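Local coordinates for protein 2-dehydropantoate 2-reductase (Geobacter metallireducens, PDB 3HN2) that probably catalyses the NADPH-dependent reduction of 2-dehydropantoate (ketopantoate) to (R)-pantoate, a step in pantothenate biosynthesis, at residues Glu87-Leu92 and Thr97-Leu102; Pro91-Gly96 and Ala118-Gly123; Leu187-Pro192 and Gly253-Ser258; Gln202-Ile207 and Glu247-Met252. All coordinates share one frame; numbering follows the deposited sequence.

Contact 1: Glu87-Leu92 and Thr97-Leu102; sequences ELIRPL and TQILTL
Torsions bring Ile89 and Ile99 together: Ile89 holds CG2 anti to its backbone N (chi1 -62°), while chi2 of 159° stretches the branch of Ile99 out to CD1. Both CB atoms face the opposite segment, and the methyls Ile89 CG2 and Ile99 CD1 come to 4.4 Å, a loose apolar touch. The second point of approach lies nearer the connecting loop. There the carbonyl of Leu92 faces the side chain of Thr97, with Leu92 O 3.6 Å from Thr97 OG1 and equally far from Thr97 CG2, too remote for a bond to the hydroxyl. Thr97 OG1 has its polar partners elsewhere, at Met70 O and Glu94 N, which anchor Thr97, next to the strand, to the loops beside it. Leu92 N bonds back to Ile89 O at 2.8 Å across a 3-10 turn. Phe116 lies against both isoleucines, and Leu112 of helix 108-115 also packs on Ile89. The contact sets helix 85-89 and the turn that follows against strand 98-101, which runs parallel to strand 72-75 beside it: the beta-alpha-beta unit characteristic of a Rossmann fold, as in the NADP-binding domain of this family.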
loop_
_atom_site.group_PDB
_atom_site.type_symbol
_atom_site.label_atom_id
_atom_site.label_comp_id
_atom_site.label_asym_id
_atom_site.label_seq_id
_atom_site.Cartn_x
_atom_site.Cartn_y
_atom_site.Cartn_z
ATOM N N GLU A 87 16.361 25.101 23.911
ATOM C CA GLU A 87 15.892 24.878 25.287
ATOM C C GLU A 87 15.607 23.407 25.613
ATOM O O GLU A 87 15.892 22.947 26.721
ATOM C CB GLU A 87 14.681 25.764 25.634
ATOM C CG GLU A 87 13.446 25.584 24.750
ATOM C CD GLU A 87 12.137 25.820 25.495
ATOM O OE1 GLU A 87 11.256 26.512 24.939
ATOM O OE2 GLU A 87 11.980 25.312 26.630
ATOM N N LEU A 88 15.083 22.672 24.632
ATOM C CA LEU A 88 14.627 21.298 24.846
ATOM C C LEU A 88 15.720 20.233 24.766
ATOM O O LEU A 88 15.596 19.180 25.386
ATOM C CB LEU A 88 13.497 20.949 23.868
ATOM C CG LEU A 88 12.143 21.647 24.008
ATOM C CD1 LEU A 88 11.315 21.391 22.769
ATOM C CD2 LEU A 88 11.396 21.193 25.254
ATOM N N ILE A 89 16.780 20.496 24.005
ATOM C CA ILE A 89 17.797 19.474 23.735
ATOM C C ILE A 89 19.146 19.714 24.446
ATOM O O ILE A 89 19.774 18.754 24.894
ATOM C CB ILE A 89 17.941 19.205 22.197
ATOM C CG1 ILE A 89 16.615 18.681 21.630
ATOM C CG2 ILE A 89 19.045 18.189 21.886
ATOM C CD1 ILE A 89 16.461 18.844 20.130
ATOM N N ARG A 90 19.564 20.976 24.578
ATOM C CA ARG A 90 20.839 21.334 25.252
ATOM C C ARG A 90 21.156 20.655 26.604
ATOM O O ARG A 90 22.291 20.199 26.786
ATOM C CB ARG A 90 21.047 22.870 25.294
ATOM C CG ARG A 90 21.827 23.445 26.488
ATOM C CD ARG A 90 23.346 23.422 26.300
ATOM N NE ARG A 90 23.848 24.599 25.592
ATOM C CZ ARG A 90 24.150 24.632 24.296
ATOM N NH1 ARG A 90 24.598 25.755 23.752
ATOM N NH2 ARG A 90 24.007 23.550 23.538
ATOM N N PRO A 91 20.174 20.559 27.544
ATOM C CA PRO A 91 20.471 19.810 28.779
ATOM C C PRO A 91 20.734 18.303 28.607
ATOM O O PRO A 91 21.320 17.684 29.496
ATOM C CB PRO A 91 19.205 20.011 29.623
ATOM C CG PRO A 91 18.541 21.210 29.052
ATOM C CD PRO A 91 18.809 21.127 27.597
ATOM N N LEU A 92 20.309 17.732 27.481
ATOM C CA LEU A 92 20.479 16.304 27.205
ATOM C C LEU A 92 21.804 15.976 26.519
ATOM O O LEU A 92 22.153 14.805 26.364
ATOM C CB LEU A 92 19.324 15.791 26.340
ATOM C CG LEU A 92 17.896 16.152 26.754
ATOM C CD1 LEU A 92 16.939 15.992 25.584
ATOM C CD2 LEU A 92 17.454 15.307 27.934
ATOM N N THR A 97 26.893 12.308 22.971
ATOM C CA THR A 97 25.455 12.239 22.721
ATOM C C THR A 97 25.230 12.423 21.229
ATOM O O THR A 97 25.868 13.269 20.598
ATOM C CB THR A 97 24.674 13.348 23.482
ATOM O OG1 THR A 97 25.038 13.338 24.866
ATOM C CG2 THR A 97 23.154 13.164 23.360
ATOM N N GLN A 98 24.344 11.609 20.669
ATOM C CA GLN A 98 23.972 11.744 19.271
ATOM C C GLN A 98 22.474 11.987 19.102
ATOM O O GLN A 98 21.656 11.466 19.861
ATOM C CB GLN A 98 24.467 10.554 18.448
ATOM C CG GLN A 98 24.461 9.224 19.173
ATOM C CD GLN A 98 25.442 8.238 18.573
ATOM O OE1 GLN A 98 25.609 8.169 17.354
ATOM N NE2 GLN A 98 26.103 7.468 19.431
ATOM N N ILE A 99 22.131 12.802 18.110
ATOM C CA ILE A 99 20.774 13.304 17.955
ATOM C C ILE A 99 20.111 12.719 16.704
ATOM O O ILE A 99 20.610 12.875 15.587
ATOM C CB ILE A 99 20.760 14.854 17.939
ATOM C CG1 ILE A 99 21.537 15.404 19.145
ATOM C CG2 ILE A 99 19.336 15.376 17.949
ATOM C CD1 ILE A 99 22.034 16.825 19.002
ATOM N N LEU A 100 18.993 12.029 16.908
ATOM C CA LEU A 100 18.279 11.364 15.822
ATOM C C LEU A 100 16.978 12.087 15.512
ATOM O O LEU A 100 16.074 12.143 16.347
ATOM C CB LEU A 100 18.023 9.891 16.167
ATOM C CG LEU A 100 17.188 8.953 15.280
ATOM C CD1 LEU A 100 17.595 9.018 13.829
ATOM C CD2 LEU A 100 17.345 7.529 15.779
ATOM N N THR A 101 16.896 12.644 14.310
ATOM C CA THR A 101 15.697 13.350 13.883
ATOM C C THR A 101 14.791 12.460 12.994
ATOM O O THR A 101 15.253 11.828 12.035
ATOM C CB THR A 101 16.056 14.727 13.261
ATOM O OG1 THR A 101 14.937 15.611 13.348
ATOM C CG2 THR A 101 16.521 14.617 11.827
ATOM N N LEU A 102 13.512 12.387 13.353
ATOM C CA LEU A 102 12.541 11.548 12.634
ATOM C C LEU A 102 11.368 12.354 12.093
ATOM O O LEU A 102 10.407 11.797 11.559
ATOM C CB LEU A 102 12.008 10.442 13.543
ATOM C CG LEU A 102 12.835 9.185 13.798
ATOM C CD1 LEU A 102 12.191 8.384 14.904
ATOM C CD2 LEU A 102 12.954 8.348 12.549
#

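Contact 2: Pro91-Gly96 and Ala118-Gly123; sequences PLVEEG and AERIIG
Arg120 NH1 reaches the loop before strand 98-101, where its polar partner is Glu94 O at 2.6 Å. The bond is short but bent, with an N-H...O angle of 118°, and counts as weak. Glu94 O and Glu95 N both lie at the edge of the guanidinium, in its plane, so the group slides up to the loop backbone edge-on. Val93 comes over one face instead: its CG1, anti to the backbone N, stands 3.5 Å from Arg120 NH1 and is offset toward the rim. Glu95 CA is a further edge neighbour, also 3.5 Å from Arg120 NH1. The arginine reaches this place by leaving its backbone with CG beside N, extending through chi2 and then bending at chi3 (96°). Its NE bonds to Thr97 O, which with the weaker bond to Glu94 O limits the rotation of the flat group. The carboxylate of Glu94 takes no part in this grip, since Glu94 OE2 and Arg120 NH1 are 6.6 Å apart. Instead, Glu94 OE2 accepts the amide Glu95 N at 3.2 Å and 165°, met from above the carboxylate plane, which stiffens the loop locally. Behind the side chain, the backbone of Arg120 pairs with Ile99 of the adjoining strand. The loop is thus tied at the protein surface by an arginine to main-chain oxygens, one of the bonds weak, rather than by a salt bridge, and the nearby carboxylate probably adds no more than a mild long-range attraction.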
loop_
_atom_site.group_PDB
_atom_site.type_symbol
_atom_site.label_atom_id
_atom_site.label_comp_id
_atom_site.label_asym_id
_atom_site.label_seq_id
_atom_site.Cartn_x
_atom_site.Cartn_y
_atom_site.Cartn_z
ATOM N N PRO A 91 20.174 20.559 27.544
ATOM C CA PRO A 91 20.471 19.810 28.779
ATOM C C PRO A 91 20.734 18.303 28.607
ATOM O O PRO A 91 21.320 17.684 29.496
ATOM C CB PRO A 91 19.205 20.011 29.623
ATOM C CG PRO A 91 18.541 21.210 29.052
ATOM C CD PRO A 91 18.809 21.127 27.597
ATOM N N LEU A 92 20.309 17.732 27.481
ATOM C CA LEU A 92 20.479 16.304 27.205
ATOM C C LEU A 92 21.804 15.976 26.519
ATOM O O LEU A 92 22.153 14.805 26.364
ATOM C CB LEU A 92 19.324 15.791 26.340
ATOM C CG LEU A 92 17.896 16.152 26.754
ATOM C CD1 LEU A 92 16.939 15.992 25.584
ATOM C CD2 LEU A 92 17.454 15.307 27.934
ATOM N N VAL A 93 22.539 17.008 26.115
ATOM C CA VAL A 93 23.746 16.830 25.305
ATOM C C VAL A 93 25.035 16.825 26.136
ATOM O O VAL A 93 25.350 17.790 26.836
ATOM C CB VAL A 93 23.812 17.883 24.155
ATOM C CG1 VAL A 93 25.144 17.831 23.414
ATOM C CG2 VAL A 93 22.661 17.675 23.176
ATOM N N GLU A 94 25.752 15.708 26.064
ATOM C CA GLU A 94 27.105 15.583 26.600
ATOM C C GLU A 94 27.998 15.187 25.423
ATOM O O GLU A 94 27.489 14.834 24.359
ATOM C CB GLU A 94 27.137 14.531 27.720
ATOM C CG GLU A 94 28.446 14.426 28.529
ATOM C CD GLU A 94 28.997 15.775 28.979
ATOM O OE1 GLU A 94 28.320 16.473 29.766
ATOM O OE2 GLU A 94 30.118 16.129 28.552
ATOM N N GLU A 95 29.316 15.274 25.600
ATOM C CA GLU A 95 30.277 14.815 24.599
ATOM C C GLU A 95 30.063 13.329 24.301
ATOM O O GLU A 95 30.348 12.470 25.138
ATOM C CB GLU A 95 31.708 15.070 25.084
ATOM C CG GLU A 95 32.803 14.638 24.111
ATOM C CD GLU A 95 34.148 14.441 24.787
ATOM O OE1 GLU A 95 34.176 14.190 26.013
ATOM O OE2 GLU A 95 35.181 14.530 24.092
ATOM N N GLY A 96 29.534 13.043 23.113
ATOM C CA GLY A 96 29.226 11.672 22.717
ATOM C C GLY A 96 27.747 11.399 22.496
ATOM O O GLY A 96 27.389 10.370 21.921
ATOM N N ALA A 118 27.573 18.780 13.647
ATOM C CA ALA A 118 27.182 17.965 12.495
ATOM C C ALA A 118 27.534 16.480 12.624
ATOM O O ALA A 118 26.873 15.635 12.029
ATOM C CB ALA A 118 27.758 18.549 11.211
ATOM N N GLU A 119 28.560 16.166 13.412
ATOM C CA GLU A 119 28.955 14.773 13.631
ATOM C C GLU A 119 28.128 14.074 14.720
ATOM O O GLU A 119 28.411 12.929 15.076
ATOM C CB GLU A 119 30.463 14.651 13.911
ATOM C CG GLU A 119 30.960 15.318 15.190
ATOM C CD GLU A 119 31.320 16.777 14.990
ATOM O OE1 GLU A 119 30.399 17.609 14.836
ATOM O OE2 GLU A 119 32.526 17.094 14.995
ATOM N N ARG A 120 27.111 14.764 15.237
ATOM C CA ARG A 120 26.174 14.187 16.204
ATOM C C ARG A 120 24.862 13.784 15.531
ATOM O O ARG A 120 24.084 13.017 16.095
ATOM C CB ARG A 120 25.860 15.177 17.337
ATOM C CG ARG A 120 27.030 16.024 17.827
ATOM C CD ARG A 120 26.602 16.951 18.961
ATOM N NE ARG A 120 26.890 16.372 20.271
ATOM C CZ ARG A 120 27.843 16.804 21.096
ATOM N NH1 ARG A 120 28.027 16.204 22.261
ATOM N NH2 ARG A 120 28.608 17.838 20.769
ATOM N N ILE A 121 24.625 14.292 14.326
ATOM C CA ILE A 121 23.287 14.258 13.727
ATOM C C ILE A 121 23.037 13.014 12.881
ATOM O O ILE A 121 23.830 12.671 12.006
ATOM C CB ILE A 121 22.986 15.565 12.931
ATOM C CG1 ILE A 121 23.275 16.805 13.788
ATOM C CG2 ILE A 121 21.547 15.604 12.411
ATOM C CD1 ILE A 121 22.579 16.851 15.158
ATOM N N ILE A 122 21.928 12.340 13.167
ATOM C CA ILE A 122 21.481 11.191 12.391
ATOM C C ILE A 122 20.058 11.454 11.873
ATOM O O ILE A 122 19.151 11.819 12.626
ATOM C CB ILE A 122 21.570 9.856 13.200
ATOM C CG1 ILE A 122 23.023 9.490 13.503
ATOM C CG2 ILE A 122 20.963 8.691 12.429
ATOM C CD1 ILE A 122 23.496 9.870 14.887
ATOM N N GLY A 123 19.880 11.294 10.573
ATOM C CA GLY A 123 18.579 11.475 9.971
ATOM C C GLY A 123 17.873 10.151 9.792
ATOM O O GLY A 123 18.447 9.188 9.269
#

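Contact 3: Leu187-Pro192 and Gly253-Ser258; sequences LVWNIP and GEYKPS
Trp189 and Tyr255 meet at a single point, Trp189 CH2 to Tyr255 CE1 at 4.0 Å. The tryptophan carbon arrives at the edge of the tyrosine ring, near its plane, while the two side chains run at a slant to each other, so the rings do not stack. Pro257 adds a looser touch, its CG 4.5 Å from Trp189 CH2. It also braces the tyrosine, because Pro257 N lies over one face of the Tyr255 ring, 4.0 Å above the plane and toward the rim. Trp189 extends its indole from the helix with CG anti to the backbone N (chi1 -167°), which carries the six-membered ring out to the loop. The indole is further fixed by its polar end, where Trp189 NE1 bonds to Thr249 OG1, and by two phenylalanines: Phe193 stacks on it and Phe127 meets it edge-to-face. On the loop side, an inverse gamma turn centred on Glu254 precedes Tyr255, whose backbone is hydrogen-bonded to that of Val204. Pro257 then occupies the N-cap position of the next helix. The contact therefore fastens helix 179-200, at its kinked stretch, to the connection between helices 241-249 and 258-264, with helix 204-207 backing the loop through Val204 and helix 211-229 packing against Val188, Ile191 and Pro192.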
loop_
_atom_site.group_PDB
_atom_site.type_symbol
_atom_site.label_atom_id
_atom_site.label_comp_id
_atom_site.label_asym_id
_atom_site.label_seq_id
_atom_site.Cartn_x
_atom_site.Cartn_y
_atom_site.Cartn_z
ATOM N N LEU A 187 9.561 13.162 0.175
ATOM C CA LEU A 187 8.925 14.412 -0.256
ATOM C C LEU A 187 8.092 14.225 -1.520
ATOM O O LEU A 187 7.104 14.927 -1.719
ATOM C CB LEU A 187 9.975 15.515 -0.464
ATOM C CG LEU A 187 10.109 16.676 0.536
ATOM C CD1 LEU A 187 9.400 16.440 1.878
ATOM C CD2 LEU A 187 11.587 17.059 0.763
ATOM N N VAL A 188 8.497 13.275 -2.363
ATOM C CA VAL A 188 7.738 12.900 -3.554
ATOM C C VAL A 188 6.344 12.377 -3.183
ATOM O O VAL A 188 5.395 12.541 -3.944
ATOM C CB VAL A 188 8.506 11.876 -4.429
ATOM C CG1 VAL A 188 7.630 11.340 -5.584
ATOM C CG2 VAL A 188 9.749 12.510 -4.998
ATOM N N TRP A 189 6.227 11.779 -2.000
ATOM C CA TRP A 189 4.937 11.315 -1.511
ATOM C C TRP A 189 4.225 12.372 -0.673
ATOM O O TRP A 189 3.007 12.584 -0.829
ATOM C CB TRP A 189 5.081 10.023 -0.697
ATOM C CG TRP A 189 3.759 9.388 -0.470
ATOM C CD1 TRP A 189 3.129 8.487 -1.291
ATOM C CD2 TRP A 189 2.864 9.632 0.622
ATOM N NE1 TRP A 189 1.914 8.141 -0.759
ATOM C CE2 TRP A 189 1.713 8.835 0.403
ATOM C CE3 TRP A 189 2.923 10.443 1.766
ATOM C CZ2 TRP A 189 0.633 8.821 1.290
ATOM C CZ3 TRP A 189 1.840 10.438 2.652
ATOM C CH2 TRP A 189 0.709 9.629 2.404
ATOM N N ASN A 190 4.986 13.001 0.230
ATOM C CA ASN A 190 4.438 13.913 1.238
ATOM C C ASN A 190 3.872 15.199 0.674
ATOM O O ASN A 190 3.005 15.809 1.284
ATOM C CB ASN A 190 5.507 14.276 2.287
ATOM C CG ASN A 190 5.410 13.439 3.555
ATOM O OD1 ASN A 190 4.701 12.426 3.611
ATOM N ND2 ASN A 190 6.136 13.860 4.585
ATOM N N ILE A 191 4.375 15.632 -0.475
ATOM C CA ILE A 191 3.927 16.900 -1.034
ATOM C C ILE A 191 2.541 16.804 -1.711
ATOM O O ILE A 191 1.637 17.521 -1.278
ATOM C CB ILE A 191 5.039 17.633 -1.842
ATOM C CG1 ILE A 191 6.108 18.160 -0.866
ATOM C CG2 ILE A 191 4.462 18.777 -2.660
ATOM C CD1 ILE A 191 7.295 18.858 -1.512
ATOM N N PRO A 192 2.353 15.915 -2.729
ATOM C CA PRO A 192 0.981 15.791 -3.279
ATOM C C PRO A 192 -0.065 15.365 -2.257
ATOM O O PRO A 192 -1.132 15.953 -2.204
ATOM C CB PRO A 192 1.117 14.722 -4.374
ATOM C CG PRO A 192 2.387 14.005 -4.053
ATOM C CD PRO A 192 3.287 15.029 -3.449
ATOM N N GLY A 253 -6.046 2.329 0.664
ATOM C CA GLY A 253 -7.486 2.518 0.810
ATOM C C GLY A 253 -7.842 3.942 1.198
ATOM O O GLY A 253 -7.366 4.900 0.586
ATOM N N GLU A 254 -8.645 4.063 2.252
ATOM C CA GLU A 254 -9.207 5.333 2.696
ATOM C C GLU A 254 -8.331 6.005 3.768
ATOM O O GLU A 254 -8.770 6.232 4.898
ATOM C CB GLU A 254 -10.635 5.097 3.206
ATOM C CG GLU A 254 -11.549 6.317 3.169
ATOM C CD GLU A 254 -12.936 6.040 3.733
ATOM O OE1 GLU A 254 -13.889 6.735 3.323
ATOM O OE2 GLU A 254 -13.079 5.135 4.584
ATOM N N TYR A 255 -7.095 6.336 3.404
ATOM C CA TYR A 255 -6.120 6.843 4.377
ATOM C C TYR A 255 -6.046 8.367 4.440
ATOM O O TYR A 255 -5.895 9.038 3.420
ATOM C CB TYR A 255 -4.735 6.251 4.107
ATOM C CG TYR A 255 -3.638 6.817 4.981
ATOM C CD1 TYR A 255 -2.611 7.580 4.430
ATOM C CD2 TYR A 255 -3.626 6.590 6.360
ATOM C CE1 TYR A 255 -1.605 8.106 5.222
ATOM C CE2 TYR A 255 -2.621 7.117 7.164
ATOM C CZ TYR A 255 -1.614 7.873 6.587
ATOM O OH TYR A 255 -0.607 8.395 7.366
ATOM N N LYS A 256 -6.141 8.906 5.650
ATOM C CA LYS A 256 -6.089 10.347 5.853
ATOM C C LYS A 256 -4.748 10.735 6.474
ATOM O O LYS A 256 -4.515 10.466 7.655
ATOM C CB LYS A 256 -7.267 10.828 6.715
ATOM C CG LYS A 256 -8.643 10.361 6.212
ATOM C CD LYS A 256 -9.701 11.457 6.297
ATOM C CE LYS A 256 -10.627 11.315 7.489
ATOM N NZ LYS A 256 -11.874 12.125 7.294
ATOM N N PRO A 257 -3.864 11.370 5.676
ATOM C CA PRO A 257 -2.500 11.752 6.053
ATOM C C PRO A 257 -2.439 12.662 7.270
ATOM O O PRO A 257 -3.447 13.255 7.648
ATOM C CB PRO A 257 -2.001 12.523 4.825
ATOM C CG PRO A 257 -2.813 12.027 3.715
ATOM C CD PRO A 257 -4.167 11.774 4.294
ATOM N N SER A 258 -1.247 12.777 7.853
ATOM C CA SER A 258 -1.026 13.521 9.097
ATOM C C SER A 258 -1.505 14.966 9.053
ATOM O O SER A 258 -2.113 15.440 10.012
ATOM C CB SER A 258 0.451 13.468 9.490
ATOM O OG SER A 258 1.275 13.960 8.446
#

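Contact 4: Gln202-Ile207 and Glu247-Met252; sequences QPVNLI and EFTDAM
No flat group takes part where Val204 meets Thr249 and Met252; the one aromatic ring of the two segments, Phe248, meets Phe127 instead, their planes at about 70°, and the amide of Asn205 gives its ND2 to Asn50 OD1 of the second subunit. What touches is aliphatic. Val204 CB faces the methyl Thr249 CG2 at 4.2 Å, and Val204 CG2, set between its own backbone N and carbonyl carbon, approaches Met252 CB at 4.4 Å. Thr249 can offer its methyl because its hydroxyl sits beside the backbone N (chi1 -30°), where OG1 bonds back to Met245 O one turn earlier in the helix. A type I turn from Thr249 to Met252, closed by Met252 N to Thr249 O at 3.3 Å, brings Met252 round to the same valine. The contact joins the start of the short helix 204-207, with Pro203 at its N-cap position, to the weakly bonded last part of helix 241-249 and the turn after it. Helix 179-200 lines both partners, with Cys197 against Val204 and Phe193 against Thr249, while the second subunit packs on Leu206, Phe248 and Ala251.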
loop_
_atom_site.group_PDB
_atom_site.type_symbol
_atom_site.label_atom_id
_atom_site.label_comp_id
_atom_site.label_asym_id
_atom_site.label_seq_id
_atom_site.Cartn_x
_atom_site.Cartn_y
_atom_site.Cartn_z
ATOM N N GLN A 202 -10.154 15.590 2.001
ATOM C CA GLN A 202 -10.570 14.272 1.526
ATOM C C GLN A 202 -9.427 13.276 1.708
ATOM O O GLN A 202 -8.272 13.666 1.624
ATOM C CB GLN A 202 -10.929 14.341 0.042
ATOM C CG GLN A 202 -12.117 15.219 -0.294
ATOM C CD GLN A 202 -12.085 15.690 -1.732
ATOM O OE1 GLN A 202 -11.396 15.111 -2.570
ATOM N NE2 GLN A 202 -12.828 16.747 -2.026
ATOM N N PRO A 203 -9.738 11.986 1.950
ATOM C CA PRO A 203 -8.675 10.966 2.006
ATOM C C PRO A 203 -8.027 10.667 0.641
ATOM O O PRO A 203 -8.528 11.116 -0.397
ATOM C CB PRO A 203 -9.407 9.730 2.532
ATOM C CG PRO A 203 -10.822 9.930 2.112
ATOM C CD PRO A 203 -11.069 11.403 2.211
ATOM N N VAL A 204 -6.933 9.904 0.656
ATOM C CA VAL A 204 -6.091 9.684 -0.538
ATOM C C VAL A 204 -6.784 8.976 -1.717
ATOM O O VAL A 204 -6.486 9.275 -2.874
ATOM C CB VAL A 204 -4.722 8.988 -0.203
ATOM C CG1 VAL A 204 -3.904 9.832 0.746
ATOM C CG2 VAL A 204 -4.914 7.595 0.387
ATOM N N ASN A 205 -7.712 8.068 -1.421
ATOM C CA ASN A 205 -8.424 7.300 -2.458
ATOM C C ASN A 205 -9.246 8.146 -3.426
ATOM O O ASN A 205 -9.382 7.794 -4.595
ATOM C CB ASN A 205 -9.319 6.233 -1.830
ATOM C CG ASN A 205 -10.392 6.819 -0.934
ATOM O OD1 ASN A 205 -10.125 7.236 0.189
ATOM N ND2 ASN A 205 -11.620 6.848 -1.430
ATOM N N LEU A 206 -9.779 9.256 -2.926
ATOM C CA LEU A 206 -10.546 10.195 -3.728
ATOM C C LEU A 206 -9.661 11.002 -4.672
ATOM O O LEU A 206 -9.965 11.089 -5.866
ATOM C CB LEU A 206 -11.368 11.119 -2.824
ATOM C CG LEU A 206 -12.443 10.461 -1.947
ATOM C CD1 LEU A 206 -13.229 11.519 -1.191
ATOM C CD2 LEU A 206 -13.381 9.584 -2.768
ATOM N N ILE A 207 -8.570 11.572 -4.136
ATOM C CA ILE A 207 -7.536 12.273 -4.924
ATOM C C ILE A 207 -7.054 11.387 -6.072
ATOM O O ILE A 207 -6.897 11.852 -7.198
ATOM C CB ILE A 207 -6.310 12.723 -4.039
ATOM C CG1 ILE A 207 -6.602 14.035 -3.306
ATOM C CG2 ILE A 207 -5.038 12.943 -4.887
ATOM C CD1 ILE A 207 -7.277 13.878 -1.961
ATOM N N GLU A 247 1.090 3.876 -7.519
ATOM C CA GLU A 247 0.606 2.520 -7.227
ATOM C C GLU A 247 0.694 2.163 -5.743
ATOM O O GLU A 247 -0.133 1.408 -5.243
ATOM C CB GLU A 247 1.371 1.481 -8.052
ATOM C CG GLU A 247 1.047 1.479 -9.548
ATOM C CD GLU A 247 1.898 0.487 -10.338
ATOM O OE1 GLU A 247 1.877 0.543 -11.586
ATOM O OE2 GLU A 247 2.588 -0.350 -9.714
ATOM N N PHE A 248 1.704 2.701 -5.056
ATOM C CA PHE A 248 1.922 2.462 -3.622
ATOM C C PHE A 248 0.787 3.027 -2.778
ATOM O O PHE A 248 0.283 2.349 -1.885
ATOM C CB PHE A 248 3.272 3.058 -3.189
ATOM C CG PHE A 248 3.500 3.085 -1.700
ATOM C CD1 PHE A 248 3.909 1.940 -1.024
ATOM C CD2 PHE A 248 3.351 4.271 -0.983
ATOM C CE1 PHE A 248 4.134 1.966 0.346
ATOM C CE2 PHE A 248 3.572 4.307 0.388
ATOM C CZ PHE A 248 3.969 3.153 1.055
ATOM N N THR A 249 0.385 4.261 -3.081
ATOM C CA THR A 249 -0.669 4.963 -2.341
ATOM C C THR A 249 -2.044 4.342 -2.623
ATOM O O THR A 249 -2.972 4.490 -1.832
ATOM C CB THR A 249 -0.669 6.489 -2.664
ATOM O OG1 THR A 249 0.660 6.912 -2.973
ATOM C CG2 THR A 249 -1.142 7.318 -1.486
ATOM N N ASP A 250 -2.146 3.619 -3.736
ATOM C CA ASP A 250 -3.376 2.954 -4.162
ATOM C C ASP A 250 -3.698 1.701 -3.330
ATOM O O ASP A 250 -4.795 1.144 -3.431
ATOM C CB ASP A 250 -3.261 2.582 -5.644
ATOM C CG ASP A 250 -4.542 2.843 -6.421
ATOM O OD1 ASP A 250 -4.445 3.107 -7.639
ATOM O OD2 ASP A 250 -5.642 2.790 -5.826
ATOM N N ALA A 251 -2.739 1.261 -2.516
ATOM C CA ALA A 251 -2.910 0.107 -1.631
ATOM C C ALA A 251 -3.238 0.530 -0.197
ATOM O O ALA A 251 -3.208 -0.288 0.727
ATOM C CB ALA A 251 -1.649 -0.752 -1.647
ATOM N N MET A 252 -3.549 1.811 -0.021
ATOM C CA MET A 252 -3.721 2.390 1.302
ATOM C C MET A 252 -5.176 2.589 1.641
ATOM O O MET A 252 -5.496 2.980 2.764
ATOM C CB MET A 252 -3.009 3.737 1.388
ATOM C CG MET A 252 -1.520 3.657 1.619
ATOM S SD MET A 252 -0.857 5.315 1.505
ATOM C CE MET A 252 0.488 5.273 2.698
#

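In the fold
Contacts 1 and 2 belong to the nucleotide-binding-type domain and contacts 3 and 4 to the helical C-terminal one; the centres of contacts 1 and 3 lie about 28 Å apart, on opposite sides of the chain's centre. Contacts 1 and 2 share Pro91 and Leu92 and reach neighbouring strands of one sheet, yet differ in kind: contact 1 is buried and mainly apolar, contact 2 superficial and built on an arginine and carbonyl groups. Contacts 3 and 4, both buried, adjoin at centres about 8 Å apart and are joined by bonds from helix 179-200 to helix 241-249 and from the 253-258 loop to helix 204-207. Aromatic rings and a proline make contact 3, aliphatic groups contact 4. Both touch the second subunit; contacts 1 and 2 do not.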